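Side-chain contacts in eukaryotic translation initiation factor 4 gamma 5 (Trypanosoma cruzi, PDB 6OZU), which probably serves as a scaffold of translation initiation, its MIF4G domain being the helical module with which eIF4G proteins bind the RNA helicase eIF4A: residues A[104-107]-A[108-111]; A[125-128]-A[129-133]; A[172-175]-A[176-179]. All coordinates share one frame; numbering follows the deposited sequence.

Overall arrangement
The three contacts lie on three helices of the all-helical MIF4G domain and follow one another along the chain: interaction 1 near the end of helix 82-112, interaction 2 in helix 118-144, interaction 3 at the start of helix 173-186. All lie on the same side of the chain's centre. The centres of interactions 1 and 2 are about 12 Å apart, those of 2 and 3 about 10 Å, and those of 1 and 3 about 15 Å. F128 packs against A105 and Q106, while Y174 reaches L126 and A129. Local contacts three, four and seven residues apart thus lie beside the side chains through which the helices of this solenoid-like domain pack.

Interaction 1 (A[104-107]-A[108-111])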
ATOM      1  N   GLU A 104      14.765  -1.140  -0.687  1.00 49.02           N
ATOM      2  CA  GLU A 104      16.079  -1.764  -0.529  1.00 50.83           C
ATOM      3  C   GLU A 104      16.176  -3.171  -1.139  1.00 53.68           C
ATOM      4  O   GLU A 104      17.250  -3.531  -1.623  1.00 53.98           O
ATOM      5  CB  GLU A 104      16.516  -1.761   0.953  1.00 54.04           C
ATOM      6  CG  GLU A 104      18.003  -2.004   1.190  1.00 71.30           C
ATOM      7  CD  GLU A 104      19.007  -1.187   0.392  1.00102.99           C
ATOM      8  OE1 GLU A 104      18.820   0.044   0.253  1.00107.38           O
ATOM      9  OE2 GLU A 104      19.999  -1.785  -0.080  1.00 96.53           O
ATOM     10  N   ALA A 105      15.067  -3.950  -1.139  1.00 47.94           N
ATOM     11  CA  ALA A 105      15.010  -5.286  -1.724  1.00 47.32           C
ATOM     12  C   ALA A 105      15.170  -5.184  -3.250  1.00 52.17           C
ATOM     13  O   ALA A 105      15.884  -5.990  -3.844  1.00 51.92           O
ATOM     14  CB  ALA A 105      13.688  -5.947  -1.367  1.00 47.32           C
ATOM     15  N   GLN A 106      14.541  -4.154  -3.862  1.00 48.67           N
ATOM     16  CA  GLN A 106      14.607  -3.806  -5.281  1.00 47.10           C
ATOM     17  C   GLN A 106      16.058  -3.422  -5.644  1.00 53.74           C
ATOM     18  O   GLN A 106      16.594  -3.937  -6.633  1.00 55.04           O
ATOM     19  CB  GLN A 106      13.641  -2.636  -5.578  1.00 46.82           C
ATOM     20  CG  GLN A 106      13.524  -2.246  -7.043  1.00 53.83           C
ATOM     21  CD  GLN A 106      12.856  -3.325  -7.875  1.00 82.94           C
ATOM     22  OE1 GLN A 106      11.739  -3.792  -7.572  1.00 76.51           O
ATOM     23  NE2 GLN A 106      13.529  -3.744  -8.947  1.00 77.35           N
ATOM     24  N   ALA A 107      16.673  -2.525  -4.838  1.00 50.29           N
ATOM     25  CA  ALA A 107      18.057  -2.037  -4.978  1.00 51.53           C
ATOM     26  C   ALA A 107      19.067  -3.178  -4.874  1.00 59.34           C
ATOM     27  O   ALA A 107      20.015  -3.220  -5.659  1.00 59.65           O
ATOM     28  CB  ALA A 107      18.349  -0.991  -3.921  1.00 52.88           C
ATOM     29  N   GLN A 108      18.850  -4.105  -3.911  1.00 57.81           N
ATOM     30  CA  GLN A 108      19.672  -5.283  -3.683  1.00 59.97           C
ATOM     31  C   GLN A 108      19.628  -6.194  -4.911  1.00 66.59           C
ATOM     32  O   GLN A 108      20.690  -6.528  -5.431  1.00 68.70           O
ATOM     33  CB  GLN A 108      19.201  -6.026  -2.430  1.00 61.87           C
ATOM     34  CG  GLN A 108      20.300  -6.308  -1.421  1.00 78.44           C
ATOM     35  CD  GLN A 108      19.780  -6.656  -0.041  1.00 99.58           C
ATOM     36  OE1 GLN A 108      18.563  -6.686   0.220  1.00 97.62           O
ATOM     37  NE2 GLN A 108      20.701  -6.921   0.883  1.00 83.46           N
ATOM     38  N   LEU A 109      18.413  -6.538  -5.410  1.00 62.59           N
ATOM     39  CA  LEU A 109      18.211  -7.377  -6.599  1.00 62.20           C
ATOM     40  C   LEU A 109      19.027  -6.888  -7.782  1.00 67.02           C
ATOM     41  O   LEU A 109      19.776  -7.671  -8.366  1.00 68.23           O
ATOM     42  CB  LEU A 109      16.714  -7.462  -6.991  1.00 60.52           C
ATOM     43  CG  LEU A 109      16.379  -8.316  -8.233  1.00 63.60           C
ATOM     44  CD1 LEU A 109      16.155  -9.777  -7.866  1.00 63.80           C
ATOM     45  CD2 LEU A 109      15.189  -7.756  -8.958  1.00 64.63           C
ATOM     46  N   GLU A 110      18.897  -5.598  -8.116  1.00 62.79           N
ATOM     47  CA  GLU A 110      19.594  -4.989  -9.242  1.00 62.86           C
ATOM     48  C   GLU A 110      21.139  -5.050  -9.095  1.00 69.49           C
ATOM     49  O   GLU A 110      21.816  -5.312 -10.089  1.00 70.33           O
ATOM     50  CB  GLU A 110      19.055  -3.572  -9.517  1.00 63.49           C
ATOM     51  CG  GLU A 110      17.585  -3.544  -9.956  1.00 69.53           C
ATOM     52  CD  GLU A 110      17.103  -4.482 -11.064  1.00 92.68           C
ATOM     53  OE1 GLU A 110      17.895  -4.788 -11.987  1.00 84.17           O
ATOM     54  OE2 GLU A 110      15.922  -4.901 -11.015  1.00 86.32           O
ATOM     55  N   ARG A 111      21.672  -4.930  -7.864  1.00 67.15           N
ATOM     56  CA  ARG A 111      23.106  -5.048  -7.586  1.00 69.60           C
ATOM     57  C   ARG A 111      23.554  -6.515  -7.708  1.00 77.36           C
ATOM     58  O   ARG A 111      24.626  -6.786  -8.246  1.00 80.69           O
ATOM     59  CB  ARG A 111      23.432  -4.525  -6.178  1.00 68.04           C
ATOM     60  CG  ARG A 111      23.452  -3.008  -6.062  1.00 72.17           C
ATOM     61  CD  ARG A 111      23.964  -2.498  -4.713  1.00 71.94           C
ATOM     62  NE  ARG A 111      23.291  -3.047  -3.525  1.00 68.27           N
ATOM     63  CZ  ARG A 111      22.327  -2.434  -2.842  1.00 78.94           C
ATOM     64  NH1 ARG A 111      21.847  -1.262  -3.256  1.00 61.14           N
ATOM     65  NH2 ARG A 111      21.795  -3.011  -1.770  1.00 57.69           N
TER
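E104 and R111 join across two turns of helix 82-112 in a salt bridge between residues i and i+7. OE2 of E104 accepts from NH2 of R111 at 2.8 Å, with an N-H...O angle of 169°; the oxygen lies close to the guanidinium plane and is met nearly along its C-O axis. The carboxylate and guanidinium planes stand 25° apart. Seven residues are two turns, a long span for a single pair, and both chains bend to bridge it: CG of E104 lies anti to the backbone nitrogen (chi1 -163°) and the chain folds at chi2, while R111 turns back at chi3. Two long, charged side chains suit this exposed flank.

A105 gives its carbonyl oxygen to N of L109 at 3.0 Å, a regular helical bond, and its small methyl allows the ring of F128 on helix 118-144 to pack closely. Q106 is buried and lies side by side with E110, the amide and carboxylate planes nearly coplanar and NE2 of Q106 3.4 Å from OE2 of E110. O of Q106 accepts from N of E110 at 3.2 Å.

A107 lies alongside the R111 guanidinium. Its CB is 3.6 Å from NH1 of R111, and its carbonyl oxygen, besides accepting from N of R111, sits over one guanidinium face, offset toward the rim. A residue this short lets the arginine pass over it on the way to E104.

On the side facing helix 118-144, A105, Q106 and L109 rest on F128, Q106 also touches Q132, and E110 OE1 forms a salt bridge with R125. Q106 and A107 meet T164 of a loop.

Interaction 2 (A[125-128]-A[129-133]); sequences RLIF and AGKQK. With SO4 (sulfate ion), chain I.
The backbone of 125-133 is one unbroken run of helix 118-144, in which O of F128 accepts twice, from N of Q132 at 2.8 Å, nearly in line with the C=O bond, and from N of K131 at 2.9 Å, from above the carbonyl plane. The bond from N of G130 to O of L126 is weak, whereas N of A129 holds O of R125 at 3.0 Å.

F128 and Q132, one turn apart, carry the main side-chain contact. They lie alongside each other and point the same way, because CG of each is anti to its own backbone nitrogen (chi1 -174° and -160°). NE2 of Q132 comes within 3.4 Å of CE2 of F128 and also near CZ, approaching the ring obliquely; ring and amide planes are 71° apart. Although NE2 passes so close to the ring, it donates its hydrogen bond to O of A102. Glutamine thus suits this buried place: its methylenes pack on the phenyl ring while its amide satisfies a main-chain carbonyl.

In the all-helical MIF4G domain this helix packs between two others. F128 faces helix 82-112, while R125, L126 and A129 meet Y174, and Q132 meets H178, on helix 173-186. The small methyl of A129 suits the close approach of the Y174 ring.

On the exposed flank I127 and K131 run side by side. CG2 of I127 touches CE of K131 at 3.8 Å, the lysine bending at chi3 and chi4 to bring CE against that methyl. K133 points another way, with a bend at chi2, and its NZ donates to O3 of a sulfate ion at 2.8 Å and weakly to O1 at 2.9 Å; the ion probably came from the crystallisation liquor.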
ATOM      1  N   ARG A 125      14.388 -11.564 -11.809  1.00 48.94           N
ATOM      2  CA  ARG A 125      13.475 -10.410 -11.870  1.00 48.51           C
ATOM      3  C   ARG A 125      11.995 -10.856 -11.744  1.00 49.77           C
ATOM      4  O   ARG A 125      11.215 -10.185 -11.061  1.00 47.89           O
ATOM      5  CB  ARG A 125      13.686  -9.647 -13.180  1.00 49.25           C
ATOM      6  CG  ARG A 125      14.736  -8.564 -13.091  1.00 60.73           C
ATOM      7  CD  ARG A 125      15.075  -8.043 -14.476  1.00 74.91           C
ATOM      8  NE  ARG A 125      15.926  -6.854 -14.426  1.00 94.96           N
ATOM      9  CZ  ARG A 125      16.991  -6.665 -15.199  1.00118.96           C
ATOM     10  NH1 ARG A 125      17.332  -7.575 -16.106  1.00107.74           N
ATOM     11  NH2 ARG A 125      17.715  -5.561 -15.081  1.00113.34           N
ATOM     12  N   LEU A 126      11.626 -11.993 -12.390  1.00 45.38           N
ATOM     13  CA  LEU A 126      10.281 -12.583 -12.326  1.00 44.25           C
ATOM     14  C   LEU A 126       9.986 -13.139 -10.932  1.00 49.10           C
ATOM     15  O   LEU A 126       8.882 -12.935 -10.414  1.00 50.29           O
ATOM     16  CB  LEU A 126      10.094 -13.655 -13.413  1.00 44.31           C
ATOM     17  CG  LEU A 126       8.778 -14.476 -13.403  1.00 49.76           C
ATOM     18  CD1 LEU A 126       7.560 -13.629 -13.748  1.00 49.52           C
ATOM     19  CD2 LEU A 126       8.858 -15.606 -14.365  1.00 51.26           C
ATOM     20  N   ILE A 127      10.981 -13.824 -10.317  1.00 44.48           N
ATOM     21  CA  ILE A 127      10.872 -14.390  -8.971  1.00 44.07           C
ATOM     22  C   ILE A 127      10.633 -13.258  -7.968  1.00 47.25           C
ATOM     23  O   ILE A 127       9.798 -13.394  -7.068  1.00 48.66           O
ATOM     24  CB  ILE A 127      12.143 -15.235  -8.620  1.00 47.74           C
ATOM     25  CG1 ILE A 127      12.250 -16.486  -9.531  1.00 48.39           C
ATOM     26  CG2 ILE A 127      12.176 -15.637  -7.127  1.00 44.81           C
ATOM     27  CD1 ILE A 127      13.666 -17.131  -9.569  1.00 53.60           C
ATOM     28  N   PHE A 128      11.357 -12.143  -8.140  1.00 41.74           N
ATOM     29  CA  PHE A 128      11.244 -10.984  -7.275  1.00 41.79           C
ATOM     30  C   PHE A 128       9.904 -10.291  -7.403  1.00 47.31           C
ATOM     31  O   PHE A 128       9.302  -9.964  -6.388  1.00 49.58           O
ATOM     32  CB  PHE A 128      12.416 -10.013  -7.483  1.00 43.77           C
ATOM     33  CG  PHE A 128      12.422  -8.867  -6.494  1.00 45.78           C
ATOM     34  CD1 PHE A 128      12.807  -9.066  -5.175  1.00 48.87           C
ATOM     35  CD2 PHE A 128      12.006  -7.594  -6.877  1.00 47.75           C
ATOM     36  CE1 PHE A 128      12.766  -8.018  -4.257  1.00 50.15           C
ATOM     37  CE2 PHE A 128      11.981  -6.544  -5.965  1.00 49.94           C
ATOM     38  CZ  PHE A 128      12.364  -6.760  -4.666  1.00 50.02           C
ATOM     39  N   ALA A 129       9.432 -10.082  -8.640  1.00 43.47           N
ATOM     40  CA  ALA A 129       8.160  -9.431  -8.965  1.00 41.45           C
ATOM     41  C   ALA A 129       6.977 -10.052  -8.197  1.00 43.99           C
ATOM     42  O   ALA A 129       6.106  -9.313  -7.719  1.00 43.48           O
ATOM     43  CB  ALA A 129       7.925  -9.502 -10.455  1.00 41.51           C
ATOM     44  N   GLY A 130       6.988 -11.388  -8.060  1.00 39.35           N
ATOM     45  CA  GLY A 130       5.965 -12.165  -7.364  1.00 39.19           C
ATOM     46  C   GLY A 130       5.881 -11.865  -5.881  1.00 45.83           C
ATOM     47  O   GLY A 130       4.816 -12.000  -5.256  1.00 45.59           O
ATOM     48  N   LYS A 131       7.026 -11.440  -5.311  1.00 44.47           N
ATOM     49  CA  LYS A 131       7.161 -11.040  -3.917  1.00 45.40           C
ATOM     50  C   LYS A 131       6.878  -9.545  -3.784  1.00 47.73           C
ATOM     51  O   LYS A 131       6.153  -9.146  -2.874  1.00 49.28           O
ATOM     52  CB  LYS A 131       8.564 -11.407  -3.375  1.00 50.26           C
ATOM     53  CG  LYS A 131       8.785 -12.938  -3.241  1.00 67.45           C
ATOM     54  CD  LYS A 131      10.220 -13.336  -2.825  1.00 76.43           C
ATOM     55  CE  LYS A 131      10.865 -14.358  -3.749  1.00 78.93           C
ATOM     56  NZ  LYS A 131      10.564 -15.776  -3.365  1.00 82.15           N
ATOM     57  N   GLN A 132       7.390  -8.733  -4.722  1.00 41.92           N
ATOM     58  CA  GLN A 132       7.193  -7.293  -4.739  1.00 41.03           C
ATOM     59  C   GLN A 132       5.734  -6.871  -4.951  1.00 48.60           C
ATOM     60  O   GLN A 132       5.336  -5.860  -4.372  1.00 50.32           O
ATOM     61  CB  GLN A 132       8.128  -6.612  -5.749  1.00 41.56           C
ATOM     62  CG  GLN A 132       8.343  -5.098  -5.514  1.00 50.97           C
ATOM     63  CD  GLN A 132       9.124  -4.754  -4.249  1.00 57.52           C
ATOM     64  OE1 GLN A 132       8.745  -5.102  -3.124  1.00 55.35           O
ATOM     65  NE2 GLN A 132      10.221  -4.032  -4.397  1.00 43.87           N
ATOM     66  N   LYS A 133       4.930  -7.627  -5.748  1.00 45.53           N
ATOM     67  CA  LYS A 133       3.515  -7.296  -5.990  1.00 44.98           C
ATOM     68  C   LYS A 133       2.683  -7.246  -4.694  1.00 50.12           C
ATOM     69  O   LYS A 133       1.824  -6.373  -4.576  1.00 50.09           O
ATOM     70  CB  LYS A 133       2.856  -8.196  -7.056  1.00 47.65           C
ATOM     71  CG  LYS A 133       2.778  -9.675  -6.721  1.00 59.82           C
ATOM     72  CD  LYS A 133       1.550 -10.348  -7.305  1.00 60.17           C
ATOM     73  CE  LYS A 133       1.334 -11.674  -6.604  1.00 78.53           C
ATOM     74  NZ  LYS A 133       0.380 -12.513  -7.361  1.00 99.86           N
TER
HETATM   75  S   SO4 I 407      -1.250 -14.718  -5.502  1.00159.21           S
HETATM   76  O1  SO4 I 407      -1.258 -13.317  -5.089  1.00158.46           O
HETATM   77  O2  SO4 I 407      -1.418 -15.579  -4.334  1.00160.34           O
HETATM   78  O3  SO4 I 407       0.027 -15.017  -6.159  1.00158.65           O
HETATM   79  O4  SO4 I 407      -2.352 -14.981  -6.430  1.00159.40           O

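Interaction 3 (A[172-175]-A[176-179])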
ATOM      1  N   ALA A 172      11.280   0.158 -15.551  1.00 50.27           N
ATOM      2  CA  ALA A 172      11.590  -1.202 -15.954  1.00 48.19           C
ATOM      3  C   ALA A 172      10.271  -1.932 -16.162  1.00 51.06           C
ATOM      4  O   ALA A 172       9.234  -1.471 -15.668  1.00 51.10           O
ATOM      5  CB  ALA A 172      12.408  -1.878 -14.871  1.00 48.30           C
ATOM      6  N   ASP A 173      10.301  -3.065 -16.882  1.00 46.22           N
ATOM      7  CA  ASP A 173       9.111  -3.834 -17.229  1.00 45.35           C
ATOM      8  C   ASP A 173       8.251  -4.293 -16.044  1.00 48.37           C
ATOM      9  O   ASP A 173       7.042  -4.008 -16.052  1.00 46.74           O
ATOM     10  CB  ASP A 173       9.488  -5.020 -18.131  1.00 48.06           C
ATOM     11  CG  ASP A 173      10.068  -4.598 -19.480  1.00 59.64           C
ATOM     12  OD1 ASP A 173       9.455  -3.722 -20.150  1.00 58.51           O
ATOM     13  OD2 ASP A 173      11.139  -5.134 -19.860  1.00 66.52           O
ATOM     14  N   TYR A 174       8.845  -4.983 -15.032  1.00 47.09           N
ATOM     15  CA  TYR A 174       8.053  -5.455 -13.878  1.00 46.58           C
ATOM     16  C   TYR A 174       7.547  -4.297 -13.021  1.00 48.85           C
ATOM     17  O   TYR A 174       6.451  -4.384 -12.469  1.00 47.07           O
ATOM     18  CB  TYR A 174       8.778  -6.531 -13.049  1.00 47.77           C
ATOM     19  CG  TYR A 174       8.991  -7.832 -13.807  1.00 49.19           C
ATOM     20  CD1 TYR A 174       7.967  -8.774 -13.925  1.00 51.14           C
ATOM     21  CD2 TYR A 174      10.205  -8.107 -14.431  1.00 49.77           C
ATOM     22  CE1 TYR A 174       8.155  -9.962 -14.639  1.00 51.24           C
ATOM     23  CE2 TYR A 174      10.407  -9.293 -15.139  1.00 49.95           C
ATOM     24  CZ  TYR A 174       9.381 -10.218 -15.238  1.00 56.83           C
ATOM     25  OH  TYR A 174       9.598 -11.375 -15.946  1.00 59.01           O
ATOM     26  N   GLU A 175       8.280  -3.177 -13.018  1.00 46.73           N
ATOM     27  CA  GLU A 175       7.902  -1.949 -12.320  1.00 47.14           C
ATOM     28  C   GLU A 175       6.674  -1.307 -12.928  1.00 50.57           C
ATOM     29  O   GLU A 175       5.797  -0.887 -12.174  1.00 50.58           O
ATOM     30  CB  GLU A 175       9.077  -0.975 -12.293  1.00 50.15           C
ATOM     31  CG  GLU A 175       9.972  -1.162 -11.085  1.00 67.02           C
ATOM     32  CD  GLU A 175      10.570  -2.541 -10.925  1.00 97.22           C
ATOM     33  OE1 GLU A 175      10.231  -3.211  -9.923  1.00 92.96           O
ATOM     34  OE2 GLU A 175      11.346  -2.964 -11.813  1.00102.03           O
ATOM     35  N   LEU A 176       6.580  -1.281 -14.283  1.00 46.65           N
ATOM     36  CA  LEU A 176       5.425  -0.770 -14.989  1.00 47.21           C
ATOM     37  C   LEU A 176       4.176  -1.570 -14.631  1.00 47.56           C
ATOM     38  O   LEU A 176       3.113  -0.963 -14.488  1.00 45.89           O
ATOM     39  CB  LEU A 176       5.646  -0.850 -16.505  1.00 49.12           C
ATOM     40  CG  LEU A 176       6.260   0.367 -17.159  1.00 55.91           C
ATOM     41  CD1 LEU A 176       6.902  -0.005 -18.487  1.00 57.55           C
ATOM     42  CD2 LEU A 176       5.232   1.431 -17.369  1.00 57.41           C
ATOM     43  N   ILE A 177       4.293  -2.932 -14.494  1.00 42.90           N
ATOM     44  CA  ILE A 177       3.181  -3.828 -14.136  1.00 41.63           C
ATOM     45  C   ILE A 177       2.691  -3.536 -12.710  1.00 43.95           C
ATOM     46  O   ILE A 177       1.490  -3.389 -12.519  1.00 43.22           O
ATOM     47  CB  ILE A 177       3.477  -5.325 -14.398  1.00 45.08           C
ATOM     48  CG1 ILE A 177       4.067  -5.532 -15.811  1.00 46.05           C
ATOM     49  CG2 ILE A 177       2.200  -6.170 -14.212  1.00 45.96           C
ATOM     50  CD1 ILE A 177       4.821  -6.813 -16.031  1.00 52.23           C
ATOM     51  N   HIS A 178       3.609  -3.367 -11.729  1.00 41.84           N
ATOM     52  CA  HIS A 178       3.239  -2.988 -10.343  1.00 41.85           C
ATOM     53  C   HIS A 178       2.445  -1.675 -10.321  1.00 48.80           C
ATOM     54  O   HIS A 178       1.422  -1.591  -9.633  1.00 51.11           O
ATOM     55  CB  HIS A 178       4.454  -2.911  -9.396  1.00 41.31           C
ATOM     56  CG  HIS A 178       5.231  -4.197  -9.257  1.00 43.41           C
ATOM     57  ND1 HIS A 178       4.600  -5.430  -9.192  1.00 44.80           N
ATOM     58  CD2 HIS A 178       6.568  -4.391  -9.185  1.00 43.74           C
ATOM     59  CE1 HIS A 178       5.575  -6.318  -9.063  1.00 43.78           C
ATOM     60  NE2 HIS A 178       6.771  -5.740  -9.073  1.00 43.54           N
ATOM     61  N   PHE A 179       2.861  -0.702 -11.157  1.00 43.38           N
ATOM     62  CA  PHE A 179       2.193   0.582 -11.317  1.00 42.56           C
ATOM     63  C   PHE A 179       0.809   0.473 -11.926  1.00 46.64           C
ATOM     64  O   PHE A 179      -0.055   1.229 -11.495  1.00 46.67           O
ATOM     65  CB  PHE A 179       3.059   1.560 -12.125  1.00 44.60           C
ATOM     66  CG  PHE A 179       2.434   2.920 -12.314  1.00 45.86           C
ATOM     67  CD1 PHE A 179       2.391   3.835 -11.266  1.00 49.09           C
ATOM     68  CD2 PHE A 179       1.849   3.271 -13.520  1.00 47.15           C
ATOM     69  CE1 PHE A 179       1.791   5.089 -11.431  1.00 50.23           C
ATOM     70  CE2 PHE A 179       1.253   4.527 -13.685  1.00 50.28           C
ATOM     71  CZ  PHE A 179       1.236   5.430 -12.645  1.00 48.42           C
TER
HETATM   72  O   HOH W   1       9.481  -6.146  -9.056  1.00 40.17           O
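Y174 and E175 meet H178, four and three residues on, in the first turn of helix 173-186, one of the helices of the all-helical MIF4G domain; A172 holds the N-cap position before it. Backbone bonds set the turn: N of L176 reaches O of A172 at 3.0 Å, N of H178 reaches O of Y174 at 3.1 Å, and N of F179 reaches O of E175.

Apolar contact is modest. CD1 of I177 approaches CD1 of Y174 at 4.3 Å, obliquely to the ring, a single loose approach by the exposed isoleucine. F179 turns to L157 and L161 of helix 150-162.

Polar contact centres on the buried H178. The carbonyl oxygen of Y174 lies over one face of its imidazole, 3.3 Å from CD2 and offset toward the rim; CG beside the backbone nitrogen (chi1 -60°) lays the ring there. E175 runs alongside, its carboxylate plane turned 60° from the ring. Buried side by side, carboxylate and imidazole suit their places because both can bind one shared water: in the imidazole plane, it lies 2.7 Å from NE2 of H178 and donates to OE1 of E175 at 3.2 Å.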